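PDB 3QFI: transcriptional regulator from Enterococcus faecalis, which is of unknown function but belongs to the LytR-CpsA-Psr family of mixed alpha-beta proteins. Local coordinates for residues D63-L67 with Y243-L247; E97-I101 with Q256-R260. All coordinates share one frame; numbering follows the deposited sequence.

Contact 1: D63-L67 with Y243-L247; sequences DRDIL and YYQVL
Q245 is gripped by the backbone on both sides of I66: its N donates to D65 O at 2.9 Å, and its O accepts from L67 N at 3.1 Å. Beside this pair, L67 CD1 lies 3.5 Å from Y244 CD2, with the two side chains set obliquely. I66 CG2 and L247 CD1 likewise come within 3.5 Å. D65 OD1 approaches the Y243 ring at its edge, in the ring plane beside CE2, and the carboxylate stands 88° to the ring. The extended chain of Q245, its CG anti to the backbone N (chi1 175°), carries NE2 to 3.3 Å from D63 OD2. The two backbone bonds define a single parallel beta bridge between I66 and Q245, which attaches the loop after strand 56-62 to the hairpin of strands 234-238 and 243-247. That loop is shaped by a type I turn from D63 to I66, and within it D63 OD1 faces D65 N in what fits an Asx turn, though the modelled separation is too short to be relied on. Further out, K78 forms a salt bridge with D65 OD2, a hydrogen bond with Y243 O and a cation-pi contact with Y244. Y244 and V246 pair through their backbones with A237 and Y235.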
loop_
_atom_site.group_PDB
_atom_site.type_symbol
_atom_site.label_atom_id
_atom_site.label_comp_id
_atom_site.label_asym_id
_atom_site.label_seq_id
_atom_site.Cartn_x
_atom_site.Cartn_y
_atom_site.Cartn_z
ATOM N N ASP A 63 -3.229 7.138 -2.907
ATOM C CA ASP A 63 -2.896 7.962 -4.068
ATOM C C ASP A 63 -1.865 9.007 -3.639
ATOM O O ASP A 63 -1.961 9.560 -2.548
ATOM C CB ASP A 63 -4.149 8.660 -4.607
ATOM C CG ASP A 63 -3.893 9.406 -5.906
ATOM O OD1 ASP A 63 -3.071 10.354 -5.926
ATOM O OD2 ASP A 63 -4.526 9.047 -6.920
ATOM N N ARG A 64 -0.885 9.267 -4.498
ATOM C CA ARG A 64 0.168 10.229 -4.205
ATOM C C ARG A 64 -0.329 11.671 -4.172
ATOM O O ARG A 64 0.296 12.544 -3.563
ATOM C CB ARG A 64 1.299 10.105 -5.238
ATOM C CG ARG A 64 0.915 10.503 -6.674
ATOM C CD ARG A 64 2.077 10.314 -7.667
ATOM N NE ARG A 64 2.431 8.900 -7.796
ATOM C CZ ARG A 64 3.354 8.404 -8.622
ATOM N NH1 ARG A 64 4.057 9.196 -9.427
ATOM N NH2 ARG A 64 3.568 7.093 -8.645
ATOM N N ASP A 65 -1.449 11.931 -4.826
ATOM C CA ASP A 65 -1.970 13.289 -4.852
ATOM C C ASP A 65 -2.882 13.610 -3.670
ATOM O O ASP A 65 -3.457 14.692 -3.595
ATOM C CB ASP A 65 -2.709 13.521 -6.168
ATOM C CG ASP A 65 -1.810 13.327 -7.377
ATOM O OD1 ASP A 65 -2.278 12.752 -8.388
ATOM O OD2 ASP A 65 -0.633 13.761 -7.320
ATOM N N ILE A 66 -3.018 12.684 -2.735
ATOM C CA ILE A 66 -3.885 12.957 -1.607
ATOM C C ILE A 66 -3.350 14.106 -0.753
ATOM O O ILE A 66 -2.150 14.171 -0.438
ATOM C CB ILE A 66 -4.099 11.692 -0.764
ATOM C CG1 ILE A 66 -4.795 10.635 -1.639
ATOM C CG2 ILE A 66 -4.915 12.020 0.475
ATOM C CD1 ILE A 66 -5.217 9.377 -0.918
ATOM N N LEU A 67 -4.235 15.035 -0.406
ATOM C CA LEU A 67 -3.836 16.186 0.403
ATOM C C LEU A 67 -4.049 15.866 1.870
ATOM O O LEU A 67 -5.152 15.484 2.269
ATOM C CB LEU A 67 -4.657 17.412 0.018
ATOM C CG LEU A 67 -4.269 18.745 0.631
ATOM C CD1 LEU A 67 -2.885 19.180 0.121
ATOM C CD2 LEU A 67 -5.323 19.786 0.250
ATOM N N TYR A 243 -2.287 19.840 -9.117
ATOM C CA TYR A 243 -3.436 18.958 -8.944
ATOM C C TYR A 243 -3.397 18.160 -7.647
ATOM O O TYR A 243 -2.487 17.356 -7.433
ATOM C CB TYR A 243 -3.530 17.974 -10.117
ATOM C CG TYR A 243 -4.450 16.797 -9.863
ATOM C CD1 TYR A 243 -5.822 16.907 -10.028
ATOM C CD2 TYR A 243 -3.944 15.575 -9.413
ATOM C CE1 TYR A 243 -6.669 15.826 -9.751
ATOM C CE2 TYR A 243 -4.780 14.500 -9.135
ATOM C CZ TYR A 243 -6.138 14.631 -9.304
ATOM O OH TYR A 243 -6.959 13.561 -9.023
ATOM N N TYR A 244 -4.374 18.377 -6.775
ATOM C CA TYR A 244 -4.429 17.613 -5.533
ATOM C C TYR A 244 -5.741 16.882 -5.502
ATOM O O TYR A 244 -6.620 17.135 -6.312
ATOM C CB TYR A 244 -4.368 18.504 -4.296
ATOM C CG TYR A 244 -3.141 19.350 -4.183
ATOM C CD1 TYR A 244 -3.029 20.542 -4.891
ATOM C CD2 TYR A 244 -2.098 18.984 -3.335
ATOM C CE1 TYR A 244 -1.922 21.346 -4.755
ATOM C CE2 TYR A 244 -0.976 19.792 -3.194
ATOM C CZ TYR A 244 -0.901 20.972 -3.909
ATOM O OH TYR A 244 0.194 21.787 -3.782
ATOM N N GLN A 245 -5.868 15.970 -4.553
ATOM C CA GLN A 245 -7.094 15.207 -4.388
ATOM C C GLN A 245 -7.555 15.382 -2.938
ATOM O O GLN A 245 -6.840 15.012 -1.998
ATOM C CB GLN A 245 -6.832 13.731 -4.704
ATOM C CG GLN A 245 -8.002 12.807 -4.454
ATOM C CD GLN A 245 -7.690 11.380 -4.843
ATOM O OE1 GLN A 245 -8.197 10.434 -4.236
ATOM N NE2 GLN A 245 -6.849 11.212 -5.868
ATOM N N VAL A 246 -8.732 15.977 -2.760
ATOM C CA VAL A 246 -9.266 16.191 -1.421
ATOM C C VAL A 246 -10.209 15.055 -1.103
ATOM O O VAL A 246 -11.219 14.873 -1.780
ATOM C CB VAL A 246 -10.054 17.499 -1.300
ATOM C CG1 VAL A 246 -10.613 17.627 0.108
ATOM C CG2 VAL A 246 -9.168 18.674 -1.624
ATOM N N LEU A 247 -9.876 14.295 -0.068
ATOM C CA LEU A 247 -10.683 13.155 0.326
ATOM C C LEU A 247 -12.025 13.541 0.916
ATOM O O LEU A 247 -12.173 14.578 1.573
ATOM C CB LEU A 247 -9.915 12.288 1.329
ATOM C CG LEU A 247 -8.662 11.569 0.821
ATOM C CD1 LEU A 247 -7.917 10.956 1.991
ATOM C CD2 LEU A 247 -9.054 10.486 -0.175
#

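Contact 2: E97-I101 with Q256-R260; sequences ELLDI and QTTLR
The C-terminal end of helix 80-98 meets the flank of helix 249-262 here, where D100 is the first residue to leave helical backbone angles, with a positive phi of 50°. From this turn-out both the carbonyl and the carboxylate of D100 face R260. D100 O comes to the edge of the guanidinium, near its plane, and is modelled as accepting from NH1. The bond angle of 131° is far from straight and the modelled separation is very short, so its exact length is doubtful at this resolution. D100 OD2 lies 3.2 Å from R260 NH1 in a salt bridge of a different kind: OD2 stands clear of the guanidinium plane, where no N-H is aimed, which leaves a purely electrostatic pairing. R260 reaches this position through a chain bent at its third torsion (chi3 74°).

Next to the charged pair, aliphatic groups meet. I101 CG2 lies 3.7 Å from R260 CG, the two side chains running antiparallel alongside each other, and the same methyl is 4.0 Å from L259 CB. A looser approach, 4.3 Å between L99 CD1 and L259 CD1, extends this layer. Separately, one turn before R260 in the helix, Q256 lays its CG 3.3 Å from L99 O.

Both charged groups have further partners: D100 OD2 accepts a hydrogen bond from H268 ND1, and R260 NE donates to K266 O. The carboxylate thus stands between helix 249-262 and the residues that lead into helix 269-280, whose E271 brings a like charge near D100 OD1. I101 also packs on L263, just past helix 249-262, and from I101 the chain runs on to strand 105-109 of the six-stranded sheet.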
loop_
_atom_site.group_PDB
_atom_site.type_symbol
_atom_site.label_atom_id
_atom_site.label_comp_id
_atom_site.label_asym_id
_atom_site.label_seq_id
_atom_site.Cartn_x
_atom_site.Cartn_y
_atom_site.Cartn_z
ATOM N N GLU A 97 -1.512 9.247 10.649
ATOM C CA GLU A 97 -2.468 10.305 10.971
ATOM C C GLU A 97 -3.620 10.277 9.965
ATOM O O GLU A 97 -4.766 10.529 10.315
ATOM C CB GLU A 97 -1.794 11.687 10.939
ATOM C CG GLU A 97 -1.020 12.079 12.205
ATOM C CD GLU A 97 -1.909 12.214 13.450
ATOM O OE1 GLU A 97 -2.320 11.174 14.018
ATOM O OE2 GLU A 97 -2.196 13.365 13.859
ATOM N N LEU A 98 -3.305 9.968 8.713
ATOM C CA LEU A 98 -4.305 9.909 7.657
ATOM C C LEU A 98 -5.319 8.793 7.897
ATOM O O LEU A 98 -6.515 9.017 7.831
ATOM C CB LEU A 98 -3.624 9.699 6.292
ATOM C CG LEU A 98 -4.533 9.499 5.064
ATOM C CD1 LEU A 98 -5.488 10.674 4.931
ATOM C CD2 LEU A 98 -3.687 9.378 3.815
ATOM N N LEU A 99 -4.835 7.597 8.191
ATOM C CA LEU A 99 -5.712 6.459 8.412
ATOM C C LEU A 99 -6.127 6.310 9.868
ATOM O O LEU A 99 -6.893 5.420 10.219
ATOM C CB LEU A 99 -5.018 5.179 7.955
ATOM C CG LEU A 99 -4.473 5.256 6.534
ATOM C CD1 LEU A 99 -3.721 3.973 6.221
ATOM C CD2 LEU A 99 -5.614 5.483 5.545
ATOM N N ASP A 100 -5.613 7.188 10.710
ATOM C CA ASP A 100 -5.900 7.148 12.131
ATOM C C ASP A 100 -5.694 5.752 12.683
ATOM O O ASP A 100 -6.526 5.243 13.437
ATOM C CB ASP A 100 -7.327 7.606 12.437
ATOM C CG ASP A 100 -7.567 7.767 13.936
ATOM O OD1 ASP A 100 -6.736 8.422 14.603
ATOM O OD2 ASP A 100 -8.578 7.244 14.443
ATOM N N ILE A 101 -4.586 5.130 12.296
ATOM C CA ILE A 101 -4.256 3.802 12.783
ATOM C C ILE A 101 -2.778 3.692 13.060
ATOM O O ILE A 101 -1.985 4.507 12.627
ATOM C CB ILE A 101 -4.611 2.658 11.772
ATOM C CG1 ILE A 101 -3.889 2.877 10.443
ATOM C CG2 ILE A 101 -6.119 2.578 11.565
ATOM C CD1 ILE A 101 -3.926 1.652 9.548
ATOM N N GLN A 256 -11.430 4.708 8.007
ATOM C CA GLN A 256 -10.647 4.699 9.239
ATOM C C GLN A 256 -11.214 3.752 10.266
ATOM O O GLN A 256 -10.491 2.988 10.896
ATOM C CB GLN A 256 -10.599 6.094 9.865
ATOM C CG GLN A 256 -9.624 7.036 9.206
ATOM C CD GLN A 256 -9.881 8.461 9.586
ATOM O OE1 GLN A 256 -9.074 9.342 9.315
ATOM N NE2 GLN A 256 -11.022 8.702 10.214
ATOM N N THR A 257 -12.520 3.825 10.456
ATOM C CA THR A 257 -13.166 2.969 11.427
ATOM C C THR A 257 -12.995 1.524 10.987
ATOM O O THR A 257 -12.708 0.657 11.807
ATOM C CB THR A 257 -14.650 3.331 11.562
ATOM O OG1 THR A 257 -14.753 4.697 11.988
ATOM C CG2 THR A 257 -15.321 2.444 12.582
ATOM N N THR A 258 -13.144 1.271 9.693
ATOM C CA THR A 258 -12.978 -0.080 9.172
ATOM C C THR A 258 -11.599 -0.635 9.529
ATOM O O THR A 258 -11.486 -1.684 10.157
ATOM C CB THR A 258 -13.090 -0.113 7.658
ATOM O OG1 THR A 258 -14.382 0.356 7.272
ATOM C CG2 THR A 258 -12.877 -1.526 7.148
ATOM N N LEU A 259 -10.553 0.067 9.108
ATOM C CA LEU A 259 -9.209 -0.381 9.385
ATOM C C LEU A 259 -9.011 -0.519 10.879
ATOM O O LEU A 259 -8.507 -1.542 11.351
ATOM C CB LEU A 259 -8.198 0.587 8.785
ATOM C CG LEU A 259 -8.386 0.681 7.272
ATOM C CD1 LEU A 259 -7.272 1.517 6.667
ATOM C CD2 LEU A 259 -8.396 -0.721 6.661
ATOM N N ARG A 260 -9.428 0.494 11.629
ATOM C CA ARG A 260 -9.296 0.438 13.069
ATOM C C ARG A 260 -9.912 -0.860 13.632
ATOM O O ARG A 260 -9.337 -1.469 14.537
ATOM C CB ARG A 260 -9.959 1.655 13.715
ATOM C CG ARG A 260 -9.211 2.963 13.544
ATOM C CD ARG A 260 -9.929 4.083 14.291
ATOM N NE ARG A 260 -9.742 3.965 15.730
ATOM C CZ ARG A 260 -8.568 4.139 16.322
ATOM N NH1 ARG A 260 -7.498 4.448 15.590
ATOM N NH2 ARG A 260 -8.450 3.975 17.638
#

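Overall arrangement
From the N terminus, the chain passes first through 63-67, the loop leaving strand 56-62, and then through 97-101, where helix 80-98 ends. Their partners follow in the same order: strand 243-247 closes contact 1 across 175 intervening residues, and helix 249-262 closes contact 2 across 154. The segments alternate, so the two closures cross, and neither nests within the other. Strand 243-247 leads almost directly into helix 249-262, so consecutive elements near the C terminus dock on the loop after strand 56-62 and on the end of helix 80-98. The contact centres lie about 17 Å apart, yet the contacts touch: L247 CD1 of contact 1 packs 3.8 Å from L98 CD1 of contact 2.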